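Local coordinates for protein phenylacetaldehyde dehydrogenase (Burkholderia cenocepacia, PDB 4O5H) that probably catalyses the NAD+-dependent oxidation of phenylacetaldehyde to phenylacetate, as a member of the aldehyde dehydrogenase family, at residues Ala89-Thr92 / Asp93-Arg96; Arg140-Ala143 / Gly144-Thr147; Arg494-Ile497 / Asp498-Glu502. All coordinates share one frame; numbering follows the deposited sequence. Where two conformers were deposited one is given.

Interaction 1. Residues Ala89-Thr92 / Asp93-Arg96; sequences AKTT and DRER
The N-terminal turn of helix 91-107 is capped from within: Lys90 occupies the N-cap position, and the carboxylate of Asp93, three residues on, folds back to take its backbone N-H. Lys90 N donates to Asp93 OD2 over 2.9 Å, and the bond is fairly straight at 158°. The donor comes in from above the carboxylate plane. Asp93 can reach it because CG lies beside its own backbone N, anti to the carbonyl carbon (chi1 -64°), which brings the carboxylate back against the start of the turn; Lys90 CB then rests 3.5 Å from Asp93 OD2. The other carboxylate oxygen, Asp93 OD1, is linked by a water to Thr92 OG1.

Lys90 O accepts from Arg94 N at 3.2 Å, and more weakly from Asp93 N. Glu95 N to Thr91 O and Arg96 N to Thr92 O carry on the helical series.

In the conformer given, one of two, Arg94 bends at chi3 and brings one guanidinium face under Thr91 CA, which is offset toward the rim. In this same conformer Ala89 O lies near the guanidinium plane, at its edge; a water accepts from Arg94 NH1 at 2.9 Å and may bridge on to Ala89 O, while Arg94 NH2 bonds to Ala200 O. Thr92 O is shared with solvent: one water bridges it to Glu95 OE1, lying 2.7 Å from that oxygen, and another reaches Arg96 NE but holds Thr92 O weakly. The second oxygen of Glu95, OE2, has its main partner in Thr147.

A carboxylate at this end of a helix is probably stabilised by the local dipole. The Asp93-to-Lys90 bond is the half of a capping box in which the N3 side chain accepts the N-cap N-H, here at the solvent-facing start of an aldehyde dehydrogenase helix.

Interaction 2. Residues Arg140-Ala143 / Gly144-Thr147; sequences RYMA and GWAT
Trp145 turns the edge of its indole toward the face of Tyr141, one helical turn earlier, in an offset edge-to-face pair. The tyrosine ring and the five-membered ring of Trp145 have centroids 5.0 Å apart, and their planes stand at 77°. The same approach carries a hydrogen bond: Trp145 NE1 donates to Tyr141 OH across 3.1 Å. At 162° the bond is nearly straight, and the hydroxyl oxygen lies close to the indole plane. Beside it, Tyr141 CE2 lies 3.7 Å from Trp145 CD1; the indole edge thus meets the hydroxyl by a hydrogen bond and the ring carbons by van der Waals contact.

The two aromatic side chains lie alongside and point the same way, although they leave the backbone differently. In Tyr141, CG is anti to the backbone N (chi1 172°), whereas in Trp145 it sits beside the N; this lets the later residue swing back to the earlier one. Met142 SD comes obliquely to the same indole, 4.1 Å from Trp145 CD1, in a Met-aromatic contact. Helix 493-499 packs on this group, with Ile497 against both Met142 and Trp145.

The backbone bonding is weak here. Gly144 N has only weak bonds, to Arg140 O and to Tyr141 O. Ala146 N makes its better bond to Ala143 O, at 3.1 Å and from above the carbonyl plane, an i to i+3 bond. Ala143 also packs on Met98 and Leu99 of helix 91-107, and Arg140 forms salt bridges with Asp103 and Glu106.

With its indole N-H spent on a hydroxyl, this i, i+4 aromatic pair lies near the C-terminal end of helix 124-145, a segment that packs on helices 91-107 and 493-499 of the aldehyde dehydrogenase fold.

Interaction 3. Residues Arg494-Ile497 / Asp498-Glu502; sequences RAVI and DQYTE
Arg494 begins the last turns of helix 493-499 by accepting the N-H of Asp498 on its carbonyl oxygen, Asp498 N to Arg494 O at 3.3 Å. Their charged ends come near without bonding: Arg494 NH1 is 4.2 Å from Asp498 OD2, which lies well out of the guanidinium plane, so that attraction is electrostatic alone. Each has another partner. Asp498 OD1 makes a salt bridge to Lys172, and Arg494 NH2 bonds weakly to Ser152 of the second subunit.

Ala495 O takes Gln499 N in the carbonyl plane, and Gln499 CG closes on the same oxygen at 3.3 Å. The amide oxygen of Gln499 is held by the backbone N of Arg490.

Val496 provides the main side-chain meeting. Its CG2 branch, anti to the backbone N, runs up to the Tyr500 ring and touches CE1 at 3.5 Å. Val496 O lies at the edge of that ring, near its plane, and is 3.3 Å from Tyr500 CD1; it also accepts weakly from Tyr500 N. The Tyr500 side chain packs against Pro197, Ala198 and Thr201 of helix 187-201.

Ile497 O accepts Tyr500 N, 3.0 Å away, from above its carbonyl plane, a steeper approach than those earlier in the helix. Thr501 CG2 packs against this oxygen at 3.5 Å. Beyond it the chain turns: Thr501 OG1 and Thr501 N both bond to Asp498 O from the same face, the hydroxyl at 2.8 Å, and strand 501-509 sets out.

The chemistry implies a helix end whose carbonyls are taken by backbone N-H groups, with Asp498 O gripped by both the N-H and the hydroxyl of Thr501. With a salt bridge to Lys172 and Arg494 nearby, the Asp498 carboxylate would probably stay ionised.

Overall arrangement
The three contacts lie on one side of the chain's centre, and interaction 2 touches both of the others. Interaction 1 is about 10 Å from it, centre to centre, and is joined to it by a probable hydrogen bond, Glu95 OE2 to Thr147 OG1 at 2.9 Å. Interaction 3, about 12 Å away between centres, presses Arg494 CD on Trp145 CH2 at 3.5 Å and Val496 CG1 on Met142 CE. The centres of interactions 1 and 3 are about 17 Å apart and their nearest atoms about 8 Å. Residues 140-147 thus touch both the helix start and the helix-to-strand turn, which do not touch each other; the turn leads into strand 501-509, which pairs with strand 166-181.

Interaction 1. Residues Ala89-Thr92 / Asp93-Arg96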
loop_
_atom_site.group_PDB
_atom_site.type_symbol
_atom_site.label_atom_id
_atom_site.label_comp_id
_atom_site.label_asym_id
_atom_site.label_seq_id
_atom_site.Cartn_x
_atom_site.Cartn_y
_atom_site.Cartn_z
ATOM N N ALA A 89 16.168 1.288 -21.950
ATOM C CA ALA A 89 17.461 1.158 -21.317
ATOM C C ALA A 89 17.611 -0.270 -20.715
ATOM O O ALA A 89 16.657 -0.852 -20.203
ATOM C CB ALA A 89 17.595 2.195 -20.227
ATOM N N LYS A 90 18.818 -0.811 -20.809
ATOM C CA LYS A 90 19.114 -2.095 -20.211
ATOM C C LYS A 90 19.210 -1.922 -18.683
ATOM O O LYS A 90 19.504 -0.821 -18.192
ATOM C CB LYS A 90 20.440 -2.619 -20.751
ATOM C CG LYS A 90 20.453 -2.884 -22.235
ATOM C CD LYS A 90 21.856 -3.230 -22.718
ATOM C CE LYS A 90 21.871 -3.782 -24.152
ATOM N NZ LYS A 90 21.096 -5.062 -24.286
ATOM N N THR A 91 18.936 -2.978 -17.934
ATOM C CA THR A 91 19.188 -2.985 -16.514
ATOM C C THR A 91 20.607 -2.474 -16.192
ATOM O O THR A 91 20.799 -1.712 -15.255
ATOM C CB THR A 91 19.010 -4.390 -15.888
ATOM O OG1 THR A 91 19.848 -5.319 -16.569
ATOM C CG2 THR A 91 17.553 -4.829 -15.914
ATOM N N THR A 92 21.576 -2.910 -16.983
ATOM C CA THR A 92 22.954 -2.478 -16.823
ATOM C C THR A 92 23.180 -0.997 -17.118
ATOM O O THR A 92 24.112 -0.404 -16.575
ATOM C CB THR A 92 23.895 -3.345 -17.669
ATOM O OG1 THR A 92 23.380 -3.505 -19.001
ATOM C CG2 THR A 92 24.002 -4.734 -17.072
ATOM N N ASP A 93 22.361 -0.396 -17.967
ATOM C CA ASP A 93 22.437 1.057 -18.201
ATOM C C ASP A 93 21.986 1.815 -16.946
ATOM O O ASP A 93 22.619 2.772 -16.520
ATOM C CB ASP A 93 21.571 1.498 -19.407
ATOM C CG ASP A 93 22.017 0.918 -20.733
ATOM O OD1 ASP A 93 23.229 0.671 -20.946
ATOM O OD2 ASP A 93 21.144 0.669 -21.577
ATOM N N ARG A 94 20.873 1.392 -16.358
ATOM C CA ARG A 94 20.368 2.049 -15.174
ATOM C C ARG A 94 21.392 1.926 -14.024
ATOM O O ARG A 94 21.667 2.880 -13.311
ATOM C CB ARG A 94 19.005 1.460 -14.746
ATOM C CG ARG A 94 17.945 1.451 -15.853
ATOM C CD ARG A 94 16.506 1.335 -15.346
ATOM N NE ARG A 94 16.264 0.191 -14.474
ATOM C CZ ARG A 94 15.841 -1.018 -14.882
ATOM N NH1 ARG A 94 15.612 -1.241 -16.186
ATOM N NH2 ARG A 94 15.651 -2.021 -13.983
ATOM N N GLU A 95 21.965 0.743 -13.889
ATOM C CA GLU A 95 22.981 0.461 -12.883
ATOM C C GLU A 95 24.158 1.418 -13.056
ATOM O O GLU A 95 24.574 2.080 -12.090
ATOM C CB GLU A 95 23.422 -1.007 -13.031
ATOM C CG GLU A 95 24.529 -1.469 -12.108
ATOM C CD GLU A 95 24.895 -2.917 -12.437
ATOM O OE1 GLU A 95 25.459 -3.163 -13.523
ATOM O OE2 GLU A 95 24.585 -3.801 -11.584
ATOM N N ARG A 96 24.653 1.515 -14.287
ATOM C CA ARG A 96 25.844 2.306 -14.577
ATOM C C ARG A 96 25.612 3.766 -14.215
ATOM O O ARG A 96 26.441 4.401 -13.533
ATOM C CB ARG A 96 26.237 2.188 -16.042
ATOM C CG ARG A 96 27.501 2.988 -16.376
ATOM C CD ARG A 96 27.936 2.894 -17.794
ATOM N NE ARG A 96 28.271 1.525 -18.212
ATOM C CZ ARG A 96 29.460 0.895 -18.103
ATOM N NH1 ARG A 96 30.491 1.415 -17.461
ATOM N NH2 ARG A 96 29.584 -0.323 -18.611
HETATM O O HOH W 1 14.747 0.561 -18.280
HETATM O O HOH W 2 24.575 -1.660 -20.432
HETATM O O HOH W 3 26.386 -1.635 -15.577
HETATM O O HOH W 4 26.649 -0.725 -18.862
#

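Interaction 2. Residues Arg140-Ala143 / Gly144-Thr147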
loop_
_atom_site.group_PDB
_atom_site.type_symbol
_atom_site.label_atom_id
_atom_site.label_comp_id
_atom_site.label_asym_id
_atom_site.label_seq_id
_atom_site.Cartn_x
_atom_site.Cartn_y
_atom_site.Cartn_z
ATOM N N ARG A 140 24.075 4.144 -4.613
ATOM C CA ARG A 140 24.965 3.014 -4.939
ATOM C C ARG A 140 24.288 1.664 -4.606
ATOM O O ARG A 140 24.291 0.724 -5.430
ATOM C CB ARG A 140 26.315 3.136 -4.194
ATOM C CG ARG A 140 27.285 1.999 -4.534
ATOM C CD ARG A 140 28.677 2.294 -4.044
ATOM N NE ARG A 140 29.245 3.466 -4.675
ATOM C CZ ARG A 140 29.623 4.573 -4.036
ATOM N NH1 ARG A 140 29.500 4.703 -2.727
ATOM N NH2 ARG A 140 30.143 5.598 -4.719
ATOM N N TYR A 141 23.713 1.580 -3.398
ATOM C CA TYR A 141 23.030 0.347 -2.955
ATOM C C TYR A 141 21.916 -0.016 -3.950
ATOM O O TYR A 141 21.846 -1.148 -4.466
ATOM C CB TYR A 141 22.505 0.518 -1.542
ATOM C CG TYR A 141 21.621 -0.613 -1.053
ATOM C CD1 TYR A 141 22.158 -1.742 -0.500
ATOM C CD2 TYR A 141 20.242 -0.570 -1.245
ATOM C CE1 TYR A 141 21.349 -2.793 -0.089
ATOM C CE2 TYR A 141 19.426 -1.622 -0.866
ATOM C CZ TYR A 141 19.994 -2.725 -0.265
ATOM O OH TYR A 141 19.175 -3.788 0.109
ATOM N N MET A 142 21.066 0.964 -4.284
ATOM C CA MET A 142 19.958 0.707 -5.202
ATOM C C MET A 142 20.412 0.422 -6.635
ATOM O O MET A 142 19.765 -0.322 -7.348
ATOM C CB MET A 142 18.962 1.888 -5.162
ATOM C CG MET A 142 18.312 2.117 -3.786
ATOM S SD MET A 142 17.279 0.730 -3.291
ATOM C CE MET A 142 17.084 1.122 -1.554
ATOM N N ALA A 143 21.512 1.034 -7.053
ATOM C CA ALA A 143 22.101 0.724 -8.335
ATOM C C ALA A 143 22.284 -0.779 -8.508
ATOM O O ALA A 143 21.993 -1.359 -9.578
ATOM C CB ALA A 143 23.444 1.412 -8.524
ATOM N N GLY A 144 22.729 -1.413 -7.461
ATOM C CA GLY A 144 22.955 -2.849 -7.506
ATOM C C GLY A 144 21.662 -3.648 -7.620
ATOM O O GLY A 144 21.713 -4.786 -8.089
ATOM N N TRP A 145 20.511 -3.094 -7.177
ATOM C CA TRP A 145 19.241 -3.770 -7.393
ATOM C C TRP A 145 18.767 -3.704 -8.835
ATOM O O TRP A 145 17.979 -4.571 -9.241
ATOM C CB TRP A 145 18.098 -3.251 -6.482
ATOM C CG TRP A 145 18.139 -3.860 -5.109
ATOM C CD1 TRP A 145 18.330 -3.227 -3.966
ATOM C CD2 TRP A 145 18.015 -5.254 -4.779
ATOM N NE1 TRP A 145 18.314 -4.109 -2.898
ATOM C CE2 TRP A 145 18.106 -5.364 -3.379
ATOM C CE3 TRP A 145 17.769 -6.391 -5.524
ATOM C CZ2 TRP A 145 18.061 -6.578 -2.721
ATOM C CZ3 TRP A 145 17.750 -7.592 -4.898
ATOM C CH2 TRP A 145 17.863 -7.684 -3.500
ATOM N N ALA A 146 19.270 -2.757 -9.624
ATOM C CA ALA A 146 18.769 -2.596 -10.958
ATOM C C ALA A 146 18.921 -3.864 -11.799
ATOM O O ALA A 146 18.052 -4.137 -12.659
ATOM C CB ALA A 146 19.431 -1.416 -11.634
ATOM N N THR A 147 19.968 -4.658 -11.542
ATOM C CA THR A 147 20.206 -5.862 -12.306
ATOM C C THR A 147 19.685 -7.134 -11.634
ATOM O O THR A 147 19.864 -8.204 -12.192
ATOM C CB THR A 147 21.713 -6.052 -12.601
ATOM O OG1 THR A 147 22.458 -5.795 -11.419
ATOM C CG2 THR A 147 22.152 -5.036 -13.699
#

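Interaction 3. Residues Arg494-Ile497 / Asp498-Glu502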
loop_
_atom_site.group_PDB
_atom_site.type_symbol
_atom_site.label_atom_id
_atom_site.label_comp_id
_atom_site.label_asym_id
_atom_site.label_seq_id
_atom_site.Cartn_x
_atom_site.Cartn_y
_atom_site.Cartn_z
ATOM N N ARG A 494 15.552 -4.271 0.197
ATOM C CA ARG A 494 14.831 -4.992 -0.836
ATOM C C ARG A 494 13.363 -4.584 -0.866
ATOM O O ARG A 494 12.743 -4.541 -1.940
ATOM C CB ARG A 494 14.934 -6.498 -0.577
ATOM C CG ARG A 494 14.368 -7.343 -1.680
ATOM C CD ARG A 494 15.046 -8.696 -1.651
ATOM N NE ARG A 494 14.866 -9.317 -0.350
ATOM C CZ ARG A 494 13.784 -10.008 -0.009
ATOM N NH1 ARG A 494 12.778 -10.159 -0.875
ATOM N NH2 ARG A 494 13.699 -10.576 1.199
ATOM N N ALA A 495 12.799 -4.284 0.290
ATOM C CA ALA A 495 11.362 -3.947 0.369
ATOM C C ALA A 495 10.985 -2.789 -0.543
ATOM O O ALA A 495 9.968 -2.840 -1.242
ATOM C CB ALA A 495 10.956 -3.663 1.800
ATOM N N VAL A 496 11.773 -1.725 -0.546
ATOM C CA VAL A 496 11.331 -0.515 -1.289
ATOM C C VAL A 496 11.347 -0.806 -2.769
ATOM O O VAL A 496 10.473 -0.372 -3.515
ATOM C CB VAL A 496 12.151 0.759 -0.930
ATOM C CG1 VAL A 496 13.584 0.666 -1.448
ATOM C CG2 VAL A 496 11.481 1.997 -1.462
ATOM N N ILE A 497 12.313 -1.602 -3.200
ATOM C CA ILE A 497 12.393 -1.995 -4.592
ATOM C C ILE A 497 11.101 -2.655 -5.040
ATOM O O ILE A 497 10.482 -2.289 -6.071
ATOM C CB ILE A 497 13.627 -2.918 -4.832
ATOM C CG1 ILE A 497 14.921 -2.105 -4.676
ATOM C CG2 ILE A 497 13.566 -3.589 -6.177
ATOM C CD1 ILE A 497 15.219 -1.095 -5.795
ATOM N N ASP A 498 10.644 -3.624 -4.277
ATOM C CA ASP A 498 9.373 -4.270 -4.617
ATOM C C ASP A 498 8.217 -3.278 -4.644
ATOM O O ASP A 498 7.290 -3.422 -5.416
ATOM C CB ASP A 498 9.057 -5.444 -3.662
ATOM C CG ASP A 498 10.063 -6.615 -3.792
ATOM O OD1 ASP A 498 10.664 -6.832 -4.880
ATOM O OD2 ASP A 498 10.259 -7.317 -2.760
ATOM N N GLN A 499 8.257 -2.272 -3.791
ATOM C CA GLN A 499 7.193 -1.276 -3.751
ATOM C C GLN A 499 7.227 -0.245 -4.875
ATOM O O GLN A 499 6.309 0.554 -4.991
ATOM C CB GLN A 499 7.187 -0.603 -2.373
ATOM C CG GLN A 499 6.849 -1.641 -1.280
ATOM C CD GLN A 499 6.681 -1.041 0.121
ATOM O OE1 GLN A 499 6.458 0.170 0.256
ATOM N NE2 GLN A 499 6.794 -1.891 1.159
ATOM N N TYR A 500 8.286 -0.232 -5.675
ATOM C CA TYR A 500 8.326 0.602 -6.896
ATOM C C TYR A 500 8.089 -0.246 -8.157
ATOM O O TYR A 500 8.274 0.227 -9.279
ATOM C CB TYR A 500 9.648 1.346 -7.002
ATOM C CG TYR A 500 9.708 2.612 -6.169
ATOM C CD1 TYR A 500 9.809 2.559 -4.787
ATOM C CD2 TYR A 500 9.689 3.850 -6.770
ATOM C CE1 TYR A 500 9.859 3.722 -4.013
ATOM C CE2 TYR A 500 9.760 5.027 -6.009
ATOM C CZ TYR A 500 9.837 4.942 -4.624
ATOM O OH TYR A 500 9.898 6.107 -3.892
ATOM N N THR A 501 7.698 -1.511 -7.958
ATOM C CA THR A 501 7.288 -2.355 -9.041
ATOM C C THR A 501 5.820 -2.752 -8.904
ATOM O O THR A 501 5.244 -2.658 -7.838
ATOM C CB THR A 501 8.106 -3.642 -9.137
ATOM O OG1 THR A 501 7.853 -4.462 -8.008
ATOM C CG2 THR A 501 9.574 -3.349 -9.268
ATOM N N GLU A 502 5.240 -3.147 -10.041
ATOM C CA GLU A 502 3.892 -3.659 -10.131
ATOM C C GLU A 502 4.023 -5.069 -10.721
ATOM O O GLU A 502 4.717 -5.274 -11.708
ATOM C CB GLU A 502 3.054 -2.753 -11.037
ATOM C CG GLU A 502 1.559 -3.076 -11.061
ATOM C CD GLU A 502 0.771 -2.513 -9.919
ATOM O OE1 GLU A 502 1.177 -1.461 -9.381
ATOM O OE2 GLU A 502 -0.316 -3.064 -9.610
#